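Local coordinates for Alr4995 protein (Nostoc sp., PDB 6LRH), which acts as an arginine dihydrolase and ornithine cyclodeaminase, probably turning arginine into ornithine and then ornithine into proline, at residues Lys61-Leu66 with Gln91-Tyr96; Asp65-Ala70 with Lys263-Arg268; Asp16-Ile21 with Asn28-Ser33. The protein carries 1 engineered substitution. All coordinates share one frame; numbering follows the deposited sequence.

Interaction 1 of 3, residues Lys61-Leu66 with Gln91-Tyr96. With ARG (arginine), chain C.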
loop_
_atom_site.group_PDB
_atom_site.type_symbol
_atom_site.label_atom_id
_atom_site.label_comp_id
_atom_site.label_asym_id
_atom_site.label_seq_id
_atom_site.Cartn_x
_atom_site.Cartn_y
_atom_site.Cartn_z
ATOM N N LYS A 61 -36.455 -44.169 -11.570
ATOM C CA LYS A 61 -35.199 -44.381 -10.872
ATOM C C LYS A 61 -34.038 -43.830 -11.694
ATOM O O LYS A 61 -33.944 -44.078 -12.889
ATOM C CB LYS A 61 -34.991 -45.863 -10.568
ATOM C CG LYS A 61 -33.784 -46.122 -9.678
ATOM C CD LYS A 61 -32.926 -47.286 -10.160
ATOM C CE LYS A 61 -32.858 -48.408 -9.117
ATOM N NZ LYS A 61 -31.868 -49.481 -9.459
ATOM N N GLY A 62 -33.163 -43.062 -11.060
ATOM C CA GLY A 62 -31.993 -42.551 -11.746
ATOM C C GLY A 62 -32.197 -41.150 -12.267
ATOM O O GLY A 62 -31.338 -40.593 -12.939
ATOM N N TRP A 63 -33.354 -40.584 -11.966
ATOM C CA TRP A 63 -33.614 -39.188 -12.252
ATOM C C TRP A 63 -34.244 -38.533 -11.044
ATOM O O TRP A 63 -35.423 -38.206 -11.062
ATOM C CB TRP A 63 -34.508 -39.052 -13.474
ATOM C CG TRP A 63 -33.991 -39.833 -14.607
ATOM C CD1 TRP A 63 -34.459 -41.030 -15.055
ATOM C CD2 TRP A 63 -32.870 -39.502 -15.432
ATOM N NE1 TRP A 63 -33.709 -41.459 -16.120
ATOM C CE2 TRP A 63 -32.728 -40.538 -16.374
ATOM C CE3 TRP A 63 -31.988 -38.421 -15.482
ATOM C CZ2 TRP A 63 -31.738 -40.528 -17.344
ATOM C CZ3 TRP A 63 -31.001 -38.417 -16.451
ATOM C CH2 TRP A 63 -30.883 -39.464 -17.363
ATOM N N PRO A 64 -33.448 -38.336 -9.985
ATOM C CA PRO A 64 -33.971 -37.800 -8.730
ATOM C C PRO A 64 -34.717 -36.484 -8.899
ATOM O O PRO A 64 -35.750 -36.315 -8.279
ATOM C CB PRO A 64 -32.707 -37.621 -7.868
ATOM C CG PRO A 64 -31.583 -37.665 -8.787
ATOM C CD PRO A 64 -31.992 -38.539 -9.924
ATOM N N ASP A 65 -34.230 -35.588 -9.745
ATOM C CA ASP A 65 -34.812 -34.254 -9.841
ATOM C C ASP A 65 -36.115 -34.232 -10.627
ATOM O O ASP A 65 -36.670 -33.177 -10.888
ATOM C CB ASP A 65 -33.814 -33.277 -10.460
ATOM C CG ASP A 65 -32.770 -32.770 -9.451
ATOM O OD1 ASP A 65 -33.093 -32.586 -8.260
ATOM O OD2 ASP A 65 -31.608 -32.542 -9.849
ATOM N N LEU A 66 -36.630 -35.396 -10.987
ATOM C CA LEU A 66 -37.924 -35.423 -11.645
ATOM C C LEU A 66 -39.009 -34.880 -10.702
ATOM O O LEU A 66 -40.059 -34.447 -11.153
ATOM C CB LEU A 66 -38.273 -36.836 -12.124
ATOM C CG LEU A 66 -39.398 -37.032 -13.152
ATOM C CD1 LEU A 66 -38.978 -36.634 -14.534
ATOM C CD2 LEU A 66 -39.859 -38.461 -13.166
ATOM N N GLN A 91 -31.350 -34.166 -18.268
ATOM C CA GLN A 91 -31.842 -34.313 -19.631
ATOM C C GLN A 91 -32.646 -35.600 -19.846
ATOM O O GLN A 91 -33.447 -35.689 -20.767
ATOM C CB GLN A 91 -30.677 -34.233 -20.622
ATOM C CG GLN A 91 -30.398 -32.821 -21.089
ATOM C CD GLN A 91 -29.027 -32.643 -21.712
ATOM O OE1 GLN A 91 -28.357 -33.605 -22.030
ATOM N NE2 GLN A 91 -28.612 -31.401 -21.890
ATOM N N GLY A 92 -32.450 -36.594 -18.994
ATOM C CA GLY A 92 -33.190 -37.832 -19.130
ATOM C C GLY A 92 -34.608 -37.734 -18.614
ATOM O O GLY A 92 -35.377 -38.677 -18.684
ATOM N N GLU A 93 -34.959 -36.576 -18.088
ATOM C CA GLU A 93 -36.307 -36.351 -17.622
ATOM C C GLU A 93 -37.225 -35.990 -18.762
ATOM O O GLU A 93 -38.399 -36.306 -18.729
ATOM C CB GLU A 93 -36.321 -35.252 -16.577
ATOM C CG GLU A 93 -35.390 -35.502 -15.430
ATOM C CD GLU A 93 -35.434 -34.392 -14.415
ATOM O OE1 GLU A 93 -36.441 -33.663 -14.389
ATOM O OE2 GLU A 93 -34.471 -34.250 -13.638
ATOM N N GLU A 94 -36.683 -35.326 -19.772
ATOM C CA GLU A 94 -37.471 -34.803 -20.878
ATOM C C GLU A 94 -38.418 -35.811 -21.530
ATOM O O GLU A 94 -39.568 -35.477 -21.772
ATOM C CB GLU A 94 -36.552 -34.217 -21.935
ATOM C CG GLU A 94 -35.644 -33.144 -21.408
ATOM C CD GLU A 94 -34.620 -32.700 -22.418
ATOM O OE1 GLU A 94 -34.885 -32.819 -23.620
ATOM O OE2 GLU A 94 -33.551 -32.226 -22.007
ATOM N N PRO A 95 -37.951 -37.046 -21.802
ATOM C CA PRO A 95 -38.878 -38.012 -22.383
ATOM C C PRO A 95 -40.076 -38.311 -21.491
ATOM O O PRO A 95 -41.180 -38.475 -22.002
ATOM C CB PRO A 95 -38.014 -39.263 -22.546
ATOM C CG PRO A 95 -36.640 -38.797 -22.528
ATOM C CD PRO A 95 -36.614 -37.644 -21.624
ATOM N N TYR A 96 -39.859 -38.374 -20.181
ATOM C CA TYR A 96 -40.930 -38.674 -19.244
ATOM C C TYR A 96 -41.889 -37.513 -19.090
ATOM O O TYR A 96 -43.058 -37.704 -18.803
ATOM C CB TYR A 96 -40.359 -39.067 -17.896
ATOM C CG TYR A 96 -39.528 -40.297 -18.002
ATOM C CD1 TYR A 96 -40.122 -41.533 -18.174
ATOM C CD2 TYR A 96 -38.142 -40.230 -17.986
ATOM C CE1 TYR A 96 -39.376 -42.662 -18.295
ATOM C CE2 TYR A 96 -37.385 -41.358 -18.107
ATOM C CZ TYR A 96 -38.007 -42.577 -18.262
ATOM O OH TYR A 96 -37.266 -43.728 -18.383
HETATM N N ARG C . -31.714 -30.013 -8.750
HETATM C CA ARG C . -32.607 -29.208 -9.576
HETATM C C ARG C . -31.810 -28.421 -10.574
HETATM O O ARG C . -30.686 -28.016 -10.322
HETATM C CB ARG C . -33.466 -28.263 -8.731
HETATM C CG ARG C . -34.518 -27.558 -9.540
HETATM C CD ARG C . -35.224 -26.478 -8.795
HETATM N NE ARG C . -36.336 -25.964 -9.580
HETATM C CZ ARG C . -36.884 -24.768 -9.419
HETATM N NH1 ARG C . -37.897 -24.410 -10.177
HETATM N NH2 ARG C . -36.427 -23.940 -8.500
HETATM O OXT ARG C . -32.282 -28.176 -11.660
#

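Interaction 2 of 3, residues Asp65-Ala70 with Lys263-Arg268. Engineered in segment 263-268: Ala264 (natural residue Cys). With ARG (arginine), chain C.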
loop_
_atom_site.group_PDB
_atom_site.type_symbol
_atom_site.label_atom_id
_atom_site.label_comp_id
_atom_site.label_asym_id
_atom_site.label_seq_id
_atom_site.Cartn_x
_atom_site.Cartn_y
_atom_site.Cartn_z
ATOM N N ASP A 65 -34.230 -35.588 -9.745
ATOM C CA ASP A 65 -34.812 -34.254 -9.841
ATOM C C ASP A 65 -36.115 -34.232 -10.627
ATOM O O ASP A 65 -36.670 -33.177 -10.888
ATOM C CB ASP A 65 -33.814 -33.277 -10.460
ATOM C CG ASP A 65 -32.770 -32.770 -9.451
ATOM O OD1 ASP A 65 -33.093 -32.586 -8.260
ATOM O OD2 ASP A 65 -31.608 -32.542 -9.849
ATOM N N LEU A 66 -36.630 -35.396 -10.987
ATOM C CA LEU A 66 -37.924 -35.423 -11.645
ATOM C C LEU A 66 -39.009 -34.880 -10.702
ATOM O O LEU A 66 -40.059 -34.447 -11.153
ATOM C CB LEU A 66 -38.273 -36.836 -12.124
ATOM C CG LEU A 66 -39.398 -37.032 -13.152
ATOM C CD1 LEU A 66 -38.978 -36.634 -14.534
ATOM C CD2 LEU A 66 -39.859 -38.461 -13.166
ATOM N N VAL A 67 -38.747 -34.872 -9.398
ATOM C CA VAL A 67 -39.724 -34.324 -8.454
ATOM C C VAL A 67 -39.995 -32.846 -8.688
ATOM O O VAL A 67 -41.043 -32.349 -8.318
ATOM C CB VAL A 67 -39.299 -34.518 -6.990
ATOM C CG1 VAL A 67 -39.254 -35.970 -6.656
ATOM C CG2 VAL A 67 -37.969 -33.870 -6.733
ATOM N N PHE A 68 -39.059 -32.152 -9.312
ATOM C CA PHE A 68 -39.222 -30.728 -9.562
ATOM C C PHE A 68 -39.905 -30.500 -10.891
ATOM O O PHE A 68 -39.293 -30.110 -11.873
ATOM C CB PHE A 68 -37.878 -30.009 -9.522
ATOM C CG PHE A 68 -37.195 -30.107 -8.211
ATOM C CD1 PHE A 68 -37.737 -29.504 -7.093
ATOM C CD2 PHE A 68 -36.014 -30.810 -8.082
ATOM C CE1 PHE A 68 -37.114 -29.599 -5.874
ATOM C CE2 PHE A 68 -35.386 -30.906 -6.858
ATOM C CZ PHE A 68 -35.931 -30.298 -5.757
ATOM N N THR A 69 -41.202 -30.745 -10.892
ATOM C CA THR A 69 -42.023 -30.652 -12.076
ATOM C C THR A 69 -42.138 -29.218 -12.608
ATOM O O THR A 69 -42.590 -29.006 -13.719
ATOM C CB THR A 69 -43.412 -31.234 -11.781
ATOM O OG1 THR A 69 -44.082 -30.434 -10.812
ATOM C CG2 THR A 69 -43.269 -32.590 -11.209
ATOM N N ALA A 70 -41.695 -28.237 -11.830
ATOM C CA ALA A 70 -41.738 -26.852 -12.279
ATOM C C ALA A 70 -40.900 -26.637 -13.519
ATOM O O ALA A 70 -41.131 -25.692 -14.263
ATOM C CB ALA A 70 -41.282 -25.939 -11.200
ATOM N N LYS A 263 -42.757 -24.108 -4.828
ATOM C CA LYS A 263 -43.151 -23.858 -6.209
ATOM C C LYS A 263 -42.380 -24.693 -7.208
ATOM O O LYS A 263 -42.887 -24.977 -8.272
ATOM C CB LYS A 263 -42.997 -22.392 -6.570
ATOM C CG LYS A 263 -43.688 -22.044 -7.849
ATOM C CD LYS A 263 -43.629 -20.585 -8.107
ATOM C CE LYS A 263 -44.809 -20.106 -8.888
ATOM N NZ LYS A 263 -45.055 -18.705 -8.478
ATOM N N ALA A 264 -41.161 -25.085 -6.864
ATOM C CA ALA A 264 -40.356 -25.967 -7.701
ATOM C C ALA A 264 -40.950 -27.372 -7.812
ATOM O O ALA A 264 -40.739 -28.052 -8.799
ATOM C CB ALA A 264 -38.975 -26.043 -7.174
ATOM N N LEU A 265 -41.703 -27.793 -6.805
ATOM C CA LEU A 265 -42.304 -29.116 -6.790
ATOM C C LEU A 265 -43.683 -29.186 -7.456
ATOM O O LEU A 265 -44.359 -30.188 -7.368
ATOM C CB LEU A 265 -42.426 -29.613 -5.353
ATOM C CG LEU A 265 -41.121 -29.835 -4.607
ATOM C CD1 LEU A 265 -41.352 -29.893 -3.113
ATOM C CD2 LEU A 265 -40.490 -31.104 -5.093
ATOM N N THR A 266 -44.101 -28.112 -8.103
ATOM C CA THR A 266 -45.406 -28.079 -8.738
ATOM C C THR A 266 -45.293 -27.442 -10.104
ATOM O O THR A 266 -44.377 -26.668 -10.367
ATOM C CB THR A 266 -46.460 -27.274 -7.935
ATOM O OG1 THR A 266 -46.134 -25.885 -7.973
ATOM C CG2 THR A 266 -46.541 -27.711 -6.494
ATOM N N LEU A 267 -46.244 -27.779 -10.962
ATOM C CA LEU A 267 -46.419 -27.124 -12.232
ATOM C C LEU A 267 -47.915 -26.901 -12.454
ATOM O O LEU A 267 -48.698 -27.837 -12.453
ATOM C CB LEU A 267 -45.813 -27.957 -13.350
ATOM C CG LEU A 267 -45.963 -27.441 -14.778
ATOM C CD1 LEU A 267 -45.207 -26.186 -14.961
ATOM C CD2 LEU A 267 -45.484 -28.482 -15.751
ATOM N N ARG A 268 -48.315 -25.655 -12.629
ATOM C CA ARG A 268 -49.706 -25.363 -12.870
ATOM C C ARG A 268 -50.000 -25.571 -14.330
ATOM O O ARG A 268 -49.454 -24.883 -15.154
ATOM C CB ARG A 268 -50.041 -23.942 -12.443
ATOM C CG ARG A 268 -51.511 -23.627 -12.467
ATOM C CD ARG A 268 -51.829 -22.351 -11.701
ATOM N NE ARG A 268 -53.128 -21.809 -12.079
ATOM C CZ ARG A 268 -53.796 -20.907 -11.375
ATOM N NH1 ARG A 268 -53.292 -20.454 -10.248
ATOM N NH2 ARG A 268 -54.963 -20.463 -11.801
HETATM N N ARG C . -31.714 -30.013 -8.750
HETATM C CA ARG C . -32.607 -29.208 -9.576
HETATM C C ARG C . -31.810 -28.421 -10.574
HETATM O O ARG C . -30.686 -28.016 -10.322
HETATM C CB ARG C . -33.466 -28.263 -8.731
HETATM C CG ARG C . -34.518 -27.558 -9.540
HETATM C CD ARG C . -35.224 -26.478 -8.795
HETATM N NE ARG C . -36.336 -25.964 -9.580
HETATM C CZ ARG C . -36.884 -24.768 -9.419
HETATM N NH1 ARG C . -37.897 -24.410 -10.177
HETATM N NH2 ARG C . -36.427 -23.940 -8.500
HETATM O OXT ARG C . -32.282 -28.176 -11.660
HETATM O O HOH W 1 -43.285 -32.720 -6.708
#

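Interaction 3 of 3, residues Asp16-Ile21 with Asn28-Ser33. With ARG (arginine), chain C.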
loop_
_atom_site.group_PDB
_atom_site.type_symbol
_atom_site.label_atom_id
_atom_site.label_comp_id
_atom_site.label_asym_id
_atom_site.label_seq_id
_atom_site.Cartn_x
_atom_site.Cartn_y
_atom_site.Cartn_z
ATOM N N ASP A 16 -33.064 -38.036 -4.043
ATOM C CA ASP A 16 -31.799 -37.985 -3.352
ATOM C C ASP A 16 -31.007 -36.848 -3.986
ATOM O O ASP A 16 -31.445 -36.252 -4.947
ATOM C CB ASP A 16 -31.062 -39.309 -3.472
ATOM C CG ASP A 16 -30.056 -39.513 -2.379
ATOM O OD1 ASP A 16 -30.254 -38.963 -1.271
ATOM O OD2 ASP A 16 -29.064 -40.231 -2.631
ATOM N N VAL A 17 -29.851 -36.527 -3.440
ATOM C CA VAL A 17 -28.979 -35.580 -4.093
ATOM C C VAL A 17 -27.800 -36.385 -4.578
ATOM O O VAL A 17 -27.009 -36.845 -3.773
ATOM C CB VAL A 17 -28.524 -34.441 -3.147
ATOM C CG1 VAL A 17 -27.539 -33.535 -3.848
ATOM C CG2 VAL A 17 -29.716 -33.633 -2.633
ATOM N N ASP A 18 -27.701 -36.579 -5.890
ATOM C CA ASP A 18 -26.703 -37.473 -6.473
ATOM C C ASP A 18 -25.623 -36.751 -7.256
ATOM O O ASP A 18 -24.651 -37.352 -7.667
ATOM C CB ASP A 18 -27.369 -38.484 -7.400
ATOM C CG ASP A 18 -28.363 -39.368 -6.691
ATOM O OD1 ASP A 18 -28.219 -39.577 -5.471
ATOM O OD2 ASP A 18 -29.284 -39.870 -7.364
ATOM N N TYR A 19 -25.812 -35.464 -7.487
ATOM C CA TYR A 19 -24.841 -34.668 -8.215
ATOM C C TYR A 19 -24.877 -33.212 -7.764
ATOM O O TYR A 19 -25.625 -32.849 -6.867
ATOM C CB TYR A 19 -25.097 -34.766 -9.708
ATOM C CG TYR A 19 -26.551 -34.666 -10.085
ATOM C CD1 TYR A 19 -27.150 -33.436 -10.289
ATOM C CD2 TYR A 19 -27.321 -35.800 -10.248
ATOM C CE1 TYR A 19 -28.467 -33.341 -10.643
ATOM C CE2 TYR A 19 -28.642 -35.712 -10.598
ATOM C CZ TYR A 19 -29.214 -34.483 -10.795
ATOM O OH TYR A 19 -30.538 -34.394 -11.136
ATOM N N VAL A 20 -24.054 -32.376 -8.378
ATOM C CA VAL A 20 -24.032 -30.970 -8.017
ATOM C C VAL A 20 -24.095 -30.088 -9.254
ATOM O O VAL A 20 -23.105 -29.927 -9.952
ATOM C CB VAL A 20 -22.779 -30.631 -7.203
ATOM C CG1 VAL A 20 -22.766 -29.159 -6.820
ATOM C CG2 VAL A 20 -22.694 -31.516 -5.977
ATOM N N ILE A 21 -25.269 -29.526 -9.525
ATOM C CA ILE A 21 -25.452 -28.648 -10.674
ATOM C C ILE A 21 -26.049 -27.305 -10.286
ATOM O O ILE A 21 -26.521 -26.572 -11.139
ATOM C CB ILE A 21 -26.335 -29.296 -11.749
ATOM C CG1 ILE A 21 -27.757 -29.503 -11.244
ATOM C CG2 ILE A 21 -25.719 -30.600 -12.225
ATOM C CD1 ILE A 21 -28.636 -30.195 -12.218
ATOM N N ASN A 28 -23.975 -31.449 -0.350
ATOM C CA ASN A 28 -25.225 -32.017 0.094
ATOM C C ASN A 28 -25.479 -33.362 -0.550
ATOM O O ASN A 28 -26.536 -33.952 -0.360
ATOM C CB ASN A 28 -26.370 -31.052 -0.198
ATOM C CG ASN A 28 -26.741 -30.221 1.002
ATOM O OD1 ASN A 28 -26.541 -30.634 2.135
ATOM N ND2 ASN A 28 -27.279 -29.039 0.762
ATOM N N ILE A 29 -24.494 -33.849 -1.292
ATOM C CA ILE A 29 -24.599 -35.135 -1.972
ATOM C C ILE A 29 -24.847 -36.252 -0.982
ATOM O O ILE A 29 -24.141 -36.379 0.007
ATOM C CB ILE A 29 -23.330 -35.450 -2.807
ATOM C CG1 ILE A 29 -23.416 -34.761 -4.165
ATOM C CG2 ILE A 29 -23.181 -36.931 -3.040
ATOM C CD1 ILE A 29 -22.365 -35.209 -5.125
ATOM N N HIS A 30 -25.884 -37.036 -1.254
ATOM C CA HIS A 30 -26.276 -38.156 -0.418
ATOM C C HIS A 30 -26.516 -37.766 1.038
ATOM O O HIS A 30 -26.321 -38.565 1.934
ATOM C CB HIS A 30 -25.219 -39.255 -0.496
ATOM C CG HIS A 30 -25.198 -39.974 -1.804
ATOM N ND1 HIS A 30 -26.311 -40.605 -2.322
ATOM C CD2 HIS A 30 -24.207 -40.163 -2.706
ATOM C CE1 HIS A 30 -26.003 -41.149 -3.486
ATOM N NE2 HIS A 30 -24.734 -40.897 -3.742
ATOM N N LYS A 31 -26.949 -36.542 1.271
ATOM C CA LYS A 31 -27.238 -36.110 2.627
ATOM C C LYS A 31 -28.732 -35.896 2.789
ATOM O O LYS A 31 -29.203 -35.425 3.817
ATOM C CB LYS A 31 -26.452 -34.846 2.974
ATOM C CG LYS A 31 -24.966 -35.109 3.106
ATOM C CD LYS A 31 -24.246 -34.033 3.887
ATOM C CE LYS A 31 -23.085 -34.630 4.672
ATOM N NZ LYS A 31 -22.111 -33.615 5.159
ATOM N N SER A 32 -29.465 -36.277 1.753
ATOM C CA SER A 32 -30.912 -36.264 1.769
ATOM C C SER A 32 -31.504 -37.432 2.543
ATOM O O SER A 32 -31.110 -38.576 2.353
ATOM C CB SER A 32 -31.449 -36.299 0.352
ATOM O OG SER A 32 -32.713 -36.940 0.340
ATOM N N SER A 33 -32.468 -37.136 3.405
ATOM C CA SER A 33 -33.178 -38.168 4.142
ATOM C C SER A 33 -34.510 -38.455 3.441
ATOM O O SER A 33 -35.409 -37.621 3.438
ATOM C CB SER A 33 -33.389 -37.734 5.586
ATOM O OG SER A 33 -34.129 -38.703 6.284
HETATM N N ARG C . -31.714 -30.013 -8.750
HETATM C CA ARG C . -32.607 -29.208 -9.576
HETATM C C ARG C . -31.810 -28.421 -10.574
HETATM O O ARG C . -30.686 -28.016 -10.322
HETATM C CB ARG C . -33.466 -28.263 -8.731
HETATM C CG ARG C . -34.518 -27.558 -9.540
HETATM C CD ARG C . -35.224 -26.478 -8.795
HETATM N NE ARG C . -36.336 -25.964 -9.580
HETATM C CZ ARG C . -36.884 -24.768 -9.419
HETATM N NH1 ARG C . -37.897 -24.410 -10.177
HETATM N NH2 ARG C . -36.427 -23.940 -8.500
HETATM O OXT ARG C . -32.282 -28.176 -11.660
#

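Interaction 1 of 3, residues Lys61-Leu66 with Gln91-Tyr96
The indole of Trp63 lies with one face against the backbone of Gly92. Gly92 CA sits 3.5 Å from the centroid of the six-membered ring and 16° off its normal, a CH-pi contact over the face. The peptide N of Glu93 meets the same face. Gly92 has no side chain, which leaves room for the indole; a CB here would run into Trp63 CH2. Tyr96 comes to the pyrrole side, with CE2 4.2 Å from Trp63 NE1. The two rings are inclined at 48°.

Next to the rings, the side chains of Leu66 and Glu93 run antiparallel past each other. Leu66 CG is anti to the backbone N (chi1 -164°), and this brings CD1 within 3.6 Å of Glu93 CB. The same methyl lies 4.4 Å from Tyr96 CB. Glu93 is extended beyond CG, and its aliphatic part also touches the indole side chain: Glu93 CG is 4.1 Å from Trp63 CB. Its carboxylate reaches the backbone between Asp65 and Leu66, where Glu93 OE2 is 3.4 Å from Asp65 C. No hydrogen bond crosses between 61-66 and 91-96. The polar end of Glu93 is held by a salt bridge from Arg90.

Asp65 turns its carboxylate away from Glu93 and toward the bound arginine. Its OD2 accepts a hydrogen bond from the ligand N at 2.8 Å and is also bonded to Tyr19 OH. Arg90, in helix 88-91 just before Gly92, bonds to the ligand as well. Trp63 and the 3-10 segment from 64 on thus pack against residues 92-93 and the first turn of helix 94-102. This packing lies behind Asp65, a residue of the arginine pocket in the arginine dihydrolase domain, a member of the guanidino-group modifying enzyme (GME) family.

Interaction 2 of 3, residues Asp65-Ala70 with Lys263-Arg268
Phe68 and Ala264 meet each other beside the bound arginine. The ligand's aliphatic chain runs over one face of the Phe68 ring, with its CB 3.7 Å from Phe68 CD2. Val67 CG2 lies on the opposite face. Ala264 CB is 3.7 Å from Phe68 CD1 and 3.3 Å from the ligand CZ, the guanidinium carbon. Ala264 is an engineered substitution; the natural residue is cysteine. A cysteine facing CZ is consistent with the nucleophile of GME-family hydrolases, and its removal probably lets the substrate stay intact in the pocket.

The next layer is backbone. Ala70 N donates to Ala264 O at 3.2 Å, with an N-H...O angle of 156°. The donor lies above the carbonyl plane, 40° out of it. The same carbonyl oxygen touches Phe68 CA. Phe68 is the centre of an inverse gamma turn, which links the two short 3-10 turns of 65-70. A water molecule bridges Val67 O and Leu265 O, 2.8 Å from each.

Further out, Leu265 CD2 rests 3.8 Å from Phe68 CD1 and also touches Val67. Leu265 lies alongside Val67. Leu267 packs on the carbonyl of Thr69, its CB 3.4 Å from Thr69 O. With Leu267 CG anti to the backbone N (chi1 177°), CD2 reaches the same oxygen. Thr69 OG1 is bonded to Leu8 O, and Leu267 pairs through its backbone with Leu8, so strand 6-9 fixes both segments. Leu44 of helix 34-48 packs on Leu265.

Interaction 3 of 3, residues Asp16-Ile21 with Asn28-Ser33
Two hydrogen bonds tie His30 to the 16-21 loop. His30 N donates to Val17 O at 2.8 Å, nearly straight at 162° and in the carbonyl plane. His30 ND1 donates to Asp16 OD2, also at 2.8 Å, but this bond is bent to 130°. The oxygen is met on its syn side, and the carboxylate and ring are not coplanar. Asp16 CG is anti to the backbone N (chi1 -157°), which carries the carboxylate across to the imidazole. With an alanine here, His30 ND1 would probably be left without this acceptor and the ring freer to turn.

A second carboxylate lies close by: Asp18 OD1 is 3.0 Å from Asp16 OD2 and 3.4 Å from His30 CE1. Two carboxylates so close would probably favour a protonated imidazole.

Asn28 to Lys31 form a type II beta turn, closed by Lys31 N to Asn28 O at 3.1 Å. The turn leads into helix 34-48, with Ser33 at its N-cap position. Lys31 NZ bonds to Ala487 O of a second subunit.

Apolar and van der Waals contacts flank the turn. Val17 points at it, its CB 3.5 Å from Asn28 O. The Val20 and Ile29 side chains cross at about a right angle, Val20 CG2 3.8 Å from Ile29 CG1. Ser32 CB touches Asp16 OD1. At the far end of 16-21, Ile21 CG1 lies 3.4 Å from the bound arginine's O, while Tyr19 OH reaches Asp65.

Overall arrangement
Interaction 2 is the buried contact. Interactions 1 and 3 are partly buried, and interaction 3 includes exposed residues and lies near another subunit. Interactions 1 and 2 start from the same loop and share Asp65 and Leu66; their centres are about 12 Å apart. Interaction 3 is separate along the chain but joins that loop through Tyr19 OH and Asp65 OD2, and through Pro64 packing on Asp16 and Asp18. The chemistry changes with place. Ring-to-backbone packing without a crossing hydrogen bond marks interaction 1, apolar packing with one backbone bond and a bridging water interaction 2, and a histidine-carboxylate pair interaction 3. All three touch the bound arginine.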